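Local coordinates for protein delta-1-pyrroline-5-carboxylate dehydrogenase, mitochondrial (PDB 4E3X) that oxidises L-glutamate gamma-semialdehyde, formed from proline by way of delta-1-pyrroline-5-carboxylate, to glutamate with NAD+ in mitochondria, at residues 289-292 / 293-297. Residues are numbered along the deposited sequence; the frame is centred on the assembly and turned at random. Where two conformers were deposited one is given.
Sequences PTFK and HLWRQ. With PRO (proline), chain C.
F291 and W295, and beside them K292 and R296, meet one turn apart on helix 288-300, the crossover helix between strands 279-285 and 310-314 of the NAD-binding domain. Four successive i to i+4 bonds carry the turn, from H293 N to P289 O through R296 N to K292 O (2.9 Å). With CG anti to the backbone N in both aromatics (chi1 near -175° in both), the side chains leave the helix alike; F291 CE2 comes to W295 CE3 at 3.8 Å, at the indole edge, the ring planes turned 83° apart. Both side chains touch L311 of strand 310-314. K292 and R296 run side by side, K292 NZ 4.5 Å from R296 NH1, and both form salt bridges to D303 of the second subunit. The lysine chain bends at chi3, and its NZ also donates to O of a bound proline (2.8 Å), itself held by L302 O of that subunit. A methionine in place of K292 would probably leave the proline carboxylate without this donor and D303 with one cation fewer. D303 takes both cations on OD1, so the pairing probably balances their charge across the dimer interface, making this helix face a charged seam of the dimer.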
ATOM      1  N   PRO B 289       7.351  -9.606  16.571  1.00 10.76           N
ATOM      2  CA  PRO B 289       6.273 -10.477  17.064  1.00 10.83           C
ATOM      3  C   PRO B 289       4.967  -9.724  17.310  1.00 10.33           C
ATOM      4  O   PRO B 289       3.902 -10.269  17.039  1.00  9.87           O
ATOM      5  CB  PRO B 289       6.836 -11.028  18.381  1.00 13.39           C
ATOM      6  CG  PRO B 289       8.310 -10.922  18.247  1.00 15.11           C
ATOM      7  CD  PRO B 289       8.564  -9.712  17.409  1.00 12.37           C
ATOM      8  N   THR B 290       5.041  -8.495  17.806  1.00  9.90           N
ATOM      9  CA  THR B 290       3.818  -7.744  18.057  1.00  9.31           C
ATOM     10  C   THR B 290       3.104  -7.375  16.749  1.00  8.30           C
ATOM     11  O   THR B 290       1.877  -7.504  16.640  1.00  8.40           O
ATOM     12  CB  THR B 290       4.090  -6.488  18.903  1.00 12.14           C
ATOM     13  OG1 THR B 290       4.663  -6.886  20.155  1.00 14.81           O
ATOM     14  CG2 THR B 290       2.799  -5.714  19.159  1.00 12.48           C
ATOM     15  N   PHE B 291       3.867  -6.939  15.752  1.00  8.12           N
ATOM     16  CA  PHE B 291       3.280  -6.619  14.455  1.00  7.46           C
ATOM     17  C   PHE B 291       2.603  -7.853  13.846  1.00  7.37           C
ATOM     18  O   PHE B 291       1.482  -7.777  13.344  1.00  7.45           O
ATOM     19  CB  PHE B 291       4.327  -6.027  13.504  1.00  8.36           C
ATOM     20  CG  PHE B 291       3.757  -5.546  12.202  1.00  8.04           C
ATOM     21  CD1 PHE B 291       2.774  -4.564  12.174  1.00  8.35           C
ATOM     22  CD2 PHE B 291       4.200  -6.077  10.998  1.00  8.93           C
ATOM     23  CE1 PHE B 291       2.243  -4.127  10.971  1.00  8.34           C
ATOM     24  CE2 PHE B 291       3.675  -5.643   9.797  1.00  8.24           C
ATOM     25  CZ  PHE B 291       2.693  -4.676   9.780  1.00  8.13           C
ATOM     26  N   LYS B 292       3.281  -8.992  13.905  1.00  7.68           N
ATOM     27  CA  LYS B 292       2.691 -10.224  13.393  1.00  7.47           C
ATOM     28  C   LYS B 292       1.408 -10.590  14.135  1.00  7.50           C
ATOM     29  O   LYS B 292       0.441 -11.044  13.527  1.00  8.72           O
ATOM     30  CB  LYS B 292       3.683 -11.379  13.492  1.00  9.51           C
ATOM     31  CG  LYS B 292       4.852 -11.266  12.520  1.00 11.50           C
ATOM     32  CD  LYS B 292       5.588 -12.594  12.326  1.00 16.53           C
ATOM     33  CE  LYS B 292       5.916 -13.257  13.634  1.00 17.85           C
ATOM     34  NZ  LYS B 292       6.825 -14.423  13.433  1.00 16.21           N
ATOM     35  N   HIS B 293       1.409 -10.400  15.450  1.00  8.07           N
ATOM     36  CA  HIS B 293       0.237 -10.708  16.258  1.00  8.04           C
ATOM     37  C   HIS B 293      -0.955  -9.849  15.827  1.00  7.59           C
ATOM     38  O   HIS B 293      -2.059 -10.356  15.627  1.00  7.94           O
ATOM     39  CB  HIS B 293       0.558 -10.481  17.735  1.00  9.92           C
ATOM     40  CG  HIS B 293      -0.593 -10.736  18.651  1.00 13.15           C
ATOM     41  ND1 HIS B 293      -1.140 -11.987  18.822  1.00 16.56           N
ATOM     42  CD2 HIS B 293      -1.303  -9.900  19.447  1.00 13.89           C
ATOM     43  CE1 HIS B 293      -2.133 -11.914  19.691  1.00 17.07           C
ATOM     44  NE2 HIS B 293      -2.247 -10.661  20.091  1.00 15.83           N
ATOM     45  N   LEU B 294      -0.721  -8.549  15.664  1.00  6.80           N
ATOM     46  CA  LEU B 294      -1.782  -7.652  15.194  1.00  6.25           C
ATOM     47  C   LEU B 294      -2.292  -8.059  13.811  1.00  6.70           C
ATOM     48  O   LEU B 294      -3.498  -8.041  13.547  1.00  7.13           O
ATOM     49  CB  LEU B 294      -1.286  -6.207  15.181  1.00  6.76           C
ATOM     50  CG  LEU B 294      -1.044  -5.609  16.564  1.00  7.74           C
ATOM     51  CD1 LEU B 294      -0.191  -4.364  16.453  1.00  8.70           C
ATOM     52  CD2 LEU B 294      -2.363  -5.302  17.275  1.00  9.55           C
ATOM     53  N   TRP B 295      -1.369  -8.420  12.928  1.00  6.64           N
ATOM     54  CA  TRP B 295      -1.722  -8.879  11.595  1.00  7.17           C
ATOM     55  C   TRP B 295      -2.638 -10.099  11.670  1.00  7.03           C
ATOM     56  O   TRP B 295      -3.639 -10.184  10.949  1.00  7.32           O
ATOM     57  CB  TRP B 295      -0.431  -9.178  10.839  1.00  6.88           C
ATOM     58  CG  TRP B 295      -0.536  -9.571   9.391  1.00  7.82           C
ATOM     59  CD1 TRP B 295      -1.222 -10.628   8.856  1.00  9.11           C
ATOM     60  CD2 TRP B 295       0.164  -8.957   8.308  1.00  7.19           C
ATOM     61  NE1 TRP B 295      -1.009 -10.689   7.497  1.00  7.89           N
ATOM     62  CE2 TRP B 295      -0.165  -9.674   7.136  1.00  6.46           C
ATOM     63  CE3 TRP B 295       1.031  -7.864   8.212  1.00  8.44           C
ATOM     64  CZ2 TRP B 295       0.343  -9.326   5.883  1.00  8.57           C
ATOM     65  CZ3 TRP B 295       1.529  -7.516   6.972  1.00  9.35           C
ATOM     66  CH2 TRP B 295       1.184  -8.250   5.821  1.00  9.52           C
ATOM     67  N   ARG B 296      -2.307 -11.039  12.545  1.00  7.20           N
ATOM     68  CA  ARG B 296      -3.106 -12.247  12.715  0.60  8.24           C
ATOM     69  C   ARG B 296      -4.466 -11.966  13.373  1.00  7.79           C
ATOM     70  O   ARG B 296      -5.462 -12.613  13.063  1.00  8.50           O
ATOM     71  CB  ARG B 296      -2.308 -13.312  13.483  0.60 10.11           C
ATOM     72  CG  ARG B 296      -1.174 -13.949  12.647  0.60 12.68           C
ATOM     73  CD  ARG B 296      -0.342 -14.959  13.446  0.60 14.01           C
ATOM     74  NE  ARG B 296       0.313 -15.959  12.593  0.60 15.56           N
ATOM     75  CZ  ARG B 296       1.625 -16.193  12.542  0.60 16.64           C
ATOM     76  NH1 ARG B 296       2.470 -15.499  13.287  0.60 14.73           N
ATOM     77  NH2 ARG B 296       2.098 -17.135  11.733  0.60 18.18           N
ATOM     78  N   GLN B 297      -4.505 -10.998  14.284  1.00  7.62           N
ATOM     79  CA  GLN B 297      -5.786 -10.614  14.875  1.00  8.05           C
ATOM     80  C   GLN B 297      -6.728 -10.018  13.835  1.00  7.82           C
ATOM     81  O   GLN B 297      -7.926 -10.301  13.825  1.00  8.10           O
ATOM     82  CB  GLN B 297      -5.591  -9.631  16.022  1.00  8.47           C
ATOM     83  CG  GLN B 297      -5.005 -10.295  17.252  1.00  9.19           C
ATOM     84  CD  GLN B 297      -4.984  -9.384  18.461  1.00 10.01           C
ATOM     85  OE1 GLN B 297      -4.378  -8.317  18.428  1.00 11.34           O
ATOM     86  NE2 GLN B 297      -5.646  -9.805  19.537  1.00 11.81           N
TER
HETATM   87  N   PRO C 601       8.024 -13.549   8.429  1.00 11.75           N
HETATM   88  CA  PRO C 601       9.297 -13.201   9.068  1.00 14.17           C
HETATM   89  C   PRO C 601       9.234 -13.504  10.551  1.00 15.20           C
HETATM   90  O   PRO C 601       8.167 -13.881  11.034  1.00 14.01           O
HETATM   91  CB  PRO C 601       9.396 -11.688   8.847  1.00 15.15           C
HETATM   92  CG  PRO C 601       8.436 -11.388   7.729  1.00 15.22           C
HETATM   93  CD  PRO C 601       7.322 -12.352   7.931  1.00 13.35           C
HETATM   94  OXT PRO C 601      10.226 -13.388  11.276  1.00 18.04           O